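Local coordinates for protein proto-oncogene vav (Homo sapiens, PDB 6NEW) that probably acts as a guanine nucleotide exchange factor for Rac-type small GTPases, through a DH domain followed by a PH domain and a zinc-binding C1 domain, at residues M35-Y38 and D39-C42; V174-Q177 and R178-Y182; K338-W341 and M342-E346. All coordinates share one frame; numbering follows the deposited sequence.

Contact 1: residues M35-Y38 and D39-C42; sequences MTEY and DKRC
The carbonyl oxygen of Thr-36 receives the amide of Lys-40, Lys-40 N to Thr-36 O being 2.8 Å. The same threonine works from its side chain as well: its hydroxyl OG1 accepts from the amide Asp-39 N at 3.1 Å, a nearly straight bond with an angle of 162° at the hydrogen. The torsion that swings OG1 in between the backbone N and the carbonyl carbon (chi1 73°) turns the hydroxyl back over the first helical turn. This is an N-cap, and it starts helix 37-71, a long helix of the DH region; the turn continues with Arg-41 N to Glu-37 O and Cys-42 N to Tyr-38 O. One turn apart, the thiol of Cys-42 sits over a face of the Tyr-38 ring, SG 3.6 Å from the ring centroid and displaced toward the phenol end, a Cys sulfur-aromatic contact. Tyr-38 CE1 lies at the edge of the Arg-41 guanidinium, near its plane, 3.9 Å from NH1, the ring and guanidinium planes 37° apart; the arginine's NH2 forms a salt bridge with Glu-198. Before the cap, Met-35 lays CG against Asp-39 CB at 3.5 Å, while its SD rests on Lys-40 CG at 3.9 Å. The lysine runs extended beyond CG, carrying CE past the carbonyl Met-35 O, and its NZ stays 4.6 Å from Glu-37 OE2, near but not paired. An alanine replacing Lys-40 would take away this aliphatic shaft and probably leave the sulfur of Met-35 without its methylene neighbour and Glu-37 without the lysine's opposite charge close by.

Contact 2: residues V174-Q177 and R178-Y182; sequences VPMQ and RVLKY
From the carbonyl of Val-174 to the amide of Arg-178 the backbone makes a sound helical bond, Arg-178 N to Val-174 O at 3.0 Å, whereas the next two, Val-179 N to Pro-175 O and Leu-180 N to Met-176 O, are weak. The stretched Val-179 N to Pro-175 O pair, at 3.4 Å, is nevertheless almost straight. Around these carbonyls pack aliphatic groups. Val-179 CG1 and Leu-180 CD1 both approach Met-176 O at 3.4 Å, CG1 lying between the backbone N and the carbonyl carbon (chi1 71°), which sets it against the preceding turn, and Lys-181 CG lies against Gln-177 O. Met-176 CE and Leu-180 CD2 touch more loosely at 4.4 Å. Helix 174-179 is a short element of the DH domain's helical bundle: Pro-175 and Val-179 rest on Tyr-126 of helix 125-131, and Leu-180 on Val-216 of helix 196-235. The polar end of Arg-178 leaves this turn. Its guanidinium lies with one face near Tyr-182 CD1, and NE gives a weak bond to Tyr-182 OH at 3.2 Å; NH1 is bonded to Tyr-20 OH and NH2 forms a salt bridge with Glu-52. Because Tyr-182 OH is also hydrogen-bonded to that glutamate, the three close a small network around the buried Arg-178 and Tyr-182, in which the glutamate would probably offset the arginine's charge and fix the rotation of its guanidinium.

Contact 3: residues K338-W341 and M342-E346; sequences KKKW and MEQFE
Both aromatic side chains leave on the backbone-N side of their CA-CB bonds (chi1 -85° at Trp-341, -92° at Phe-345), which brings the rings, four residues apart, together. They cross obliquely: Phe-345 CE2 reaches the edge of the indole near its plane, 3.9 Å from Trp-341 CE3. The phenyl edge also comes up to the backbone, with Phe-345 CD2 3.2 Å from Trp-341 O, the same oxygen that accepts from Phe-345 N at 2.9 Å. Met-342, next after Trp-341, has its chain bent at chi2 and chi3, and its methyl CE lies alongside Lys-338 CE at 3.8 Å, the two side chains pointing the same way. All of this belongs to helix 335-352, the C-terminal helix of the PH domain, whose apolar flank closes one end of the bent beta sandwich, as in PH domains generally. Trp-341 stacks on Phe-332, the ring of Phe-345 meets Phe-317 at a steep angle, and Met-342 reaches Val-300 on strand 298-302. Lys-338 follows the methionine toward the sheet, where its buried ammonium is satisfied by a salt bridge to Asp-302 and by the carbonyls of Asp-303 and Met-316. The polar flank behaves differently. Lys-340 and Glu-343 do not bring their charged atoms together, NZ and OE1 being 4.9 Å apart; a water fills the role of go-between, accepting from Lys-340 NZ at 2.8 Å and donating to Glu-343 OE1 at 3.0 Å. Behind these side chains the regular helical bonds continue, Met-342 N to Lys-338 O at 3.0 Å among them, with Glu-343 N and Gln-344 N bonded to the carbonyls of Lys-339 and Lys-340.

Read from the N terminus, the three contacts follow in series; none nests in or crosses another, and each is local and closes no long loop. Contact 1 caps the start of helix 37-71, at the periphery of the chain. Contact 2 lies nearer the centre of the chain, within the DH helical bundle, its centre about 25 Å from that of contact 1, and the two are joined indirectly: Arg-178 pairs with Glu-52, a residue of the helix that contact 1 begins. Beyond helix 196-235 the chain enters the PH domain, where contact 3 lies on the C-terminal helix that closes the beta sandwich, with about 37 Å between the centres of contacts 2 and 3.

Contact 1: residues M35-Y38 and D39-C42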
loop_
_atom_site.group_PDB
_atom_site.type_symbol
_atom_site.label_atom_id
_atom_site.label_comp_id
_atom_site.label_asym_id
_atom_site.label_seq_id
_atom_site.Cartn_x
_atom_site.Cartn_y
_atom_site.Cartn_z
ATOM N N MET A 35 6.071 -11.368 37.423
ATOM C CA MET A 35 5.110 -10.262 37.538
ATOM C C MET A 35 3.713 -10.800 37.164
ATOM O O MET A 35 3.608 -11.597 36.234
ATOM C CB MET A 35 5.532 -9.093 36.622
ATOM C CG MET A 35 4.639 -7.879 36.719
ATOM S SD MET A 35 5.139 -6.510 35.663
ATOM C CE MET A 35 6.295 -5.699 36.724
ATOM N N THR A 36 2.660 -10.388 37.889
ATOM C CA THR A 36 1.290 -10.849 37.632
ATOM C C THR A 36 0.731 -10.314 36.310
ATOM O O THR A 36 1.274 -9.357 35.748
ATOM C CB THR A 36 0.338 -10.530 38.809
ATOM O OG1 THR A 36 0.060 -9.133 38.851
ATOM C CG2 THR A 36 0.856 -11.016 40.159
ATOM N N GLU A 37 -0.364 -10.936 35.827
ATOM C CA GLU A 37 -1.067 -10.538 34.612
ATOM C C GLU A 37 -1.626 -9.128 34.757
ATOM O O GLU A 37 -1.470 -8.340 33.831
ATOM C CB GLU A 37 -2.168 -11.545 34.237
ATOM C CG GLU A 37 -1.638 -12.872 33.726
ATOM C CD GLU A 37 -0.951 -12.815 32.375
ATOM O OE1 GLU A 37 -1.654 -12.958 31.348
ATOM O OE2 GLU A 37 0.290 -12.646 32.342
ATOM N N TYR A 38 -2.208 -8.790 35.932
ATOM C CA TYR A 38 -2.728 -7.444 36.204
ATOM C C TYR A 38 -1.582 -6.426 36.186
ATOM O O TYR A 38 -1.705 -5.400 35.521
ATOM C CB TYR A 38 -3.516 -7.383 37.534
ATOM C CG TYR A 38 -3.927 -5.982 37.957
ATOM C CD1 TYR A 38 -5.038 -5.360 37.395
ATOM C CD2 TYR A 38 -3.205 -5.281 38.920
ATOM C CE1 TYR A 38 -5.419 -4.072 37.778
ATOM C CE2 TYR A 38 -3.565 -3.988 39.296
ATOM C CZ TYR A 38 -4.683 -3.394 38.737
ATOM O OH TYR A 38 -5.038 -2.119 39.113
ATOM N N ASP A 39 -0.465 -6.734 36.880
ATOM C CA ASP A 39 0.717 -5.869 36.936
ATOM C C ASP A 39 1.336 -5.660 35.552
ATOM O O ASP A 39 1.734 -4.539 35.248
ATOM C CB ASP A 39 1.756 -6.380 37.952
ATOM C CG ASP A 39 1.385 -6.233 39.421
ATOM O OD1 ASP A 39 0.620 -5.291 39.756
ATOM O OD2 ASP A 39 1.904 -7.026 40.247
ATOM N N LYS A 40 1.364 -6.719 34.705
ATOM C CA LYS A 40 1.861 -6.669 33.323
ATOM C C LYS A 40 0.905 -5.853 32.452
ATOM O O LYS A 40 1.362 -5.086 31.613
ATOM C CB LYS A 40 2.032 -8.080 32.736
ATOM C CG LYS A 40 3.424 -8.652 32.924
ATOM C CD LYS A 40 3.481 -10.116 32.533
ATOM C CE LYS A 40 4.830 -10.733 32.824
ATOM N NZ LYS A 40 4.883 -12.164 32.424
ATOM N N ARG A 41 -0.415 -6.009 32.676
ATOM C CA ARG A 41 -1.497 -5.310 31.982
ATOM C C ARG A 41 -1.448 -3.813 32.289
ATOM O O ARG A 41 -1.682 -3.001 31.395
ATOM C CB ARG A 41 -2.859 -5.934 32.359
ATOM C CG ARG A 41 -4.089 -5.278 31.765
ATOM C CD ARG A 41 -4.871 -4.579 32.855
ATOM N NE ARG A 41 -5.950 -3.782 32.290
ATOM C CZ ARG A 41 -6.721 -2.950 32.975
ATOM N NH1 ARG A 41 -6.520 -2.774 34.278
ATOM N NH2 ARG A 41 -7.672 -2.264 32.369
ATOM N N CYS A 42 -1.120 -3.451 33.538
ATOM C CA CYS A 42 -1.001 -2.056 33.961
ATOM C C CYS A 42 0.253 -1.399 33.384
ATOM O O CYS A 42 0.234 -0.200 33.102
ATOM C CB CYS A 42 -1.072 -1.937 35.480
ATOM S SG CYS A 42 -2.725 -2.240 36.159
#

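Contact 2: residues V174-Q177 and R178-Y182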
loop_
_atom_site.group_PDB
_atom_site.type_symbol
_atom_site.label_atom_id
_atom_site.label_comp_id
_atom_site.label_asym_id
_atom_site.label_seq_id
_atom_site.Cartn_x
_atom_site.Cartn_y
_atom_site.Cartn_z
ATOM N N VAL A 174 9.752 9.283 12.413
ATOM C CA VAL A 174 9.039 8.926 13.644
ATOM C C VAL A 174 7.521 8.685 13.379
ATOM O O VAL A 174 7.044 7.636 13.825
ATOM C CB VAL A 174 9.306 9.932 14.810
ATOM C CG1 VAL A 174 8.557 9.532 16.081
ATOM C CG2 VAL A 174 10.800 10.072 15.091
ATOM N N PRO A 175 6.755 9.569 12.668
ATOM C CA PRO A 175 5.314 9.305 12.476
ATOM C C PRO A 175 4.949 7.997 11.762
ATOM O O PRO A 175 3.916 7.413 12.098
ATOM C CB PRO A 175 4.827 10.533 11.699
ATOM C CG PRO A 175 5.806 11.588 12.012
ATOM C CD PRO A 175 7.118 10.868 12.071
ATOM N N MET A 176 5.785 7.525 10.802
ATOM C CA MET A 176 5.535 6.258 10.103
ATOM C C MET A 176 5.655 5.119 11.113
ATOM O O MET A 176 4.774 4.261 11.176
ATOM C CB MET A 176 6.492 6.029 8.904
ATOM C CG MET A 176 6.086 4.815 8.031
ATOM S SD MET A 176 7.369 4.010 7.017
ATOM C CE MET A 176 8.271 3.088 8.302
ATOM N N GLN A 177 6.716 5.154 11.935
ATOM C CA GLN A 177 6.985 4.150 12.956
ATOM C C GLN A 177 5.915 4.092 14.039
ATOM O O GLN A 177 5.580 2.993 14.466
ATOM C CB GLN A 177 8.383 4.325 13.549
ATOM C CG GLN A 177 9.455 3.903 12.570
ATOM C CD GLN A 177 10.813 4.263 13.039
ATOM O OE1 GLN A 177 11.569 3.382 13.372
ATOM N NE2 GLN A 177 11.149 5.547 13.067
ATOM N N ARG A 178 5.339 5.247 14.432
ATOM C CA ARG A 178 4.292 5.308 15.454
ATOM C C ARG A 178 2.991 4.617 15.044
ATOM O O ARG A 178 2.511 3.759 15.796
ATOM C CB ARG A 178 4.025 6.751 15.923
ATOM C CG ARG A 178 2.977 6.868 17.035
ATOM C CD ARG A 178 3.499 6.378 18.381
ATOM N NE ARG A 178 2.465 6.429 19.416
ATOM C CZ ARG A 178 2.480 5.675 20.509
ATOM N NH1 ARG A 178 3.453 4.802 20.715
ATOM N NH2 ARG A 178 1.501 5.781 21.399
ATOM N N VAL A 179 2.428 4.977 13.870
ATOM C CA VAL A 179 1.169 4.407 13.376
ATOM C C VAL A 179 1.271 2.877 13.189
ATOM O O VAL A 179 0.272 2.185 13.338
ATOM C CB VAL A 179 0.626 5.150 12.122
ATOM C CG1 VAL A 179 1.466 4.884 10.872
ATOM C CG2 VAL A 179 -0.854 4.857 11.880
ATOM N N LEU A 180 2.494 2.364 12.957
ATOM C CA LEU A 180 2.786 0.948 12.768
ATOM C C LEU A 180 2.980 0.187 14.091
ATOM O O LEU A 180 3.051 -1.044 14.075
ATOM C CB LEU A 180 4.017 0.788 11.851
ATOM C CG LEU A 180 3.765 0.552 10.349
ATOM C CD1 LEU A 180 3.037 1.712 9.699
ATOM C CD2 LEU A 180 5.071 0.317 9.616
ATOM N N LYS A 181 3.038 0.909 15.232
ATOM C CA LYS A 181 3.241 0.310 16.557
ATOM C C LYS A 181 1.961 0.073 17.367
ATOM O O LYS A 181 1.992 -0.784 18.250
ATOM C CB LYS A 181 4.246 1.121 17.409
ATOM C CG LYS A 181 5.678 1.242 16.862
ATOM C CD LYS A 181 6.509 -0.038 16.836
ATOM C CE LYS A 181 7.921 0.273 16.401
ATOM N NZ LYS A 181 8.763 -0.950 16.312
ATOM N N TYR A 182 0.865 0.826 17.110
ATOM C CA TYR A 182 -0.390 0.677 17.855
ATOM C C TYR A 182 -0.887 -0.744 17.964
ATOM O O TYR A 182 -1.259 -1.159 19.062
ATOM C CB TYR A 182 -1.496 1.577 17.324
ATOM C CG TYR A 182 -1.206 3.044 17.530
ATOM C CD1 TYR A 182 -1.032 3.570 18.810
ATOM C CD2 TYR A 182 -1.089 3.906 16.448
ATOM C CE1 TYR A 182 -0.746 4.918 19.001
ATOM C CE2 TYR A 182 -0.799 5.254 16.626
ATOM C CZ TYR A 182 -0.635 5.757 17.903
ATOM O OH TYR A 182 -0.341 7.087 18.052
#

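Contact 3: residues K338-W341 and M342-E346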
loop_
_atom_site.group_PDB
_atom_site.type_symbol
_atom_site.label_atom_id
_atom_site.label_comp_id
_atom_site.label_asym_id
_atom_site.label_seq_id
_atom_site.Cartn_x
_atom_site.Cartn_y
_atom_site.Cartn_z
ATOM N N LYS A 338 9.959 -19.026 -18.837
ATOM C CA LYS A 338 8.687 -19.573 -19.313
ATOM C C LYS A 338 7.798 -19.841 -18.119
ATOM O O LYS A 338 6.676 -19.336 -18.077
ATOM C CB LYS A 338 8.901 -20.874 -20.110
ATOM C CG LYS A 338 7.575 -21.505 -20.546
ATOM C CD LYS A 338 7.738 -22.960 -20.865
ATOM C CE LYS A 338 6.520 -23.718 -20.470
ATOM N NZ LYS A 338 6.493 -25.036 -21.128
ATOM N N LYS A 339 8.335 -20.586 -17.129
ATOM C CA LYS A 339 7.660 -20.944 -15.890
ATOM C C LYS A 339 7.190 -19.691 -15.141
ATOM O O LYS A 339 6.061 -19.664 -14.670
ATOM C CB LYS A 339 8.578 -21.815 -15.000
ATOM C CG LYS A 339 7.827 -22.646 -13.948
ATOM C CD LYS A 339 8.716 -23.046 -12.772
ATOM C CE LYS A 339 7.951 -23.844 -11.742
ATOM N NZ LYS A 339 8.662 -23.891 -10.439
ATOM N N LYS A 340 8.057 -18.647 -15.068
ATOM C CA LYS A 340 7.786 -17.378 -14.410
ATOM C C LYS A 340 6.677 -16.566 -15.119
ATOM O O LYS A 340 5.792 -16.057 -14.434
ATOM C CB LYS A 340 9.081 -16.562 -14.234
ATOM C CG LYS A 340 8.907 -15.216 -13.517
ATOM C CD LYS A 340 8.716 -15.280 -11.987
ATOM C CE LYS A 340 8.298 -13.908 -11.501
ATOM N NZ LYS A 340 8.797 -13.612 -10.137
ATOM N N TRP A 341 6.717 -16.468 -16.458
ATOM C CA TRP A 341 5.715 -15.737 -17.229
ATOM C C TRP A 341 4.327 -16.391 -17.126
ATOM O O TRP A 341 3.322 -15.690 -16.976
ATOM C CB TRP A 341 6.141 -15.606 -18.696
ATOM C CG TRP A 341 7.029 -14.440 -18.962
ATOM C CD1 TRP A 341 8.391 -14.402 -18.846
ATOM C CD2 TRP A 341 6.626 -13.143 -19.424
ATOM N NE1 TRP A 341 8.865 -13.172 -19.240
ATOM C CE2 TRP A 341 7.803 -12.380 -19.612
ATOM C CE3 TRP A 341 5.385 -12.555 -19.711
ATOM C CZ2 TRP A 341 7.774 -11.054 -20.067
ATOM C CZ3 TRP A 341 5.353 -11.244 -20.164
ATOM C CH2 TRP A 341 6.537 -10.504 -20.331
ATOM N N MET A 342 4.295 -17.735 -17.196
ATOM C CA MET A 342 3.114 -18.584 -17.093
ATOM C C MET A 342 2.406 -18.353 -15.769
ATOM O O MET A 342 1.184 -18.192 -15.741
ATOM C CB MET A 342 3.545 -20.049 -17.182
ATOM C CG MET A 342 2.391 -21.019 -17.076
ATOM S SD MET A 342 1.864 -21.469 -18.723
ATOM C CE MET A 342 3.180 -22.579 -19.095
ATOM N N GLU A 343 3.181 -18.378 -14.677
ATOM C CA GLU A 343 2.721 -18.150 -13.313
ATOM C C GLU A 343 2.118 -16.714 -13.202
ATOM O O GLU A 343 1.077 -16.536 -12.571
ATOM C CB GLU A 343 3.903 -18.359 -12.365
ATOM C CG GLU A 343 3.634 -18.195 -10.876
ATOM C CD GLU A 343 4.913 -17.911 -10.103
ATOM O OE1 GLU A 343 5.101 -16.751 -9.666
ATOM O OE2 GLU A 343 5.773 -18.823 -10.027
ATOM N N GLN A 344 2.736 -15.724 -13.870
ATOM C CA GLN A 344 2.238 -14.352 -13.872
ATOM C C GLN A 344 0.946 -14.174 -14.691
ATOM O O GLN A 344 0.118 -13.347 -14.305
ATOM C CB GLN A 344 3.321 -13.364 -14.302
ATOM C CG GLN A 344 4.516 -13.293 -13.325
ATOM C CD GLN A 344 4.166 -12.783 -11.968
ATOM O OE1 GLN A 344 3.552 -11.730 -11.810
ATOM N NE2 GLN A 344 4.529 -13.527 -10.954
ATOM N N PHE A 345 0.758 -14.957 -15.791
ATOM C CA PHE A 345 -0.473 -14.917 -16.602
ATOM C C PHE A 345 -1.638 -15.507 -15.782
ATOM O O PHE A 345 -2.751 -14.976 -15.807
ATOM C CB PHE A 345 -0.307 -15.708 -17.905
ATOM C CG PHE A 345 0.162 -14.916 -19.098
ATOM C CD1 PHE A 345 -0.739 -14.225 -19.892
ATOM C CD2 PHE A 345 1.499 -14.919 -19.468
ATOM C CE1 PHE A 345 -0.306 -13.503 -21.001
ATOM C CE2 PHE A 345 1.929 -14.210 -20.588
ATOM C CZ PHE A 345 1.019 -13.506 -21.346
ATOM N N GLU A 346 -1.355 -16.585 -15.032
ATOM C CA GLU A 346 -2.321 -17.235 -14.152
ATOM C C GLU A 346 -2.761 -16.280 -13.048
ATOM O O GLU A 346 -3.955 -16.144 -12.814
ATOM C CB GLU A 346 -1.756 -18.536 -13.561
ATOM C CG GLU A 346 -1.688 -19.669 -14.586
ATOM C CD GLU A 346 -0.784 -20.850 -14.264
ATOM O OE1 GLU A 346 0.005 -20.766 -13.293
ATOM O OE2 GLU A 346 -0.852 -21.860 -15.003
HETATM O O HOH W 1 7.681 -15.632 -8.593
#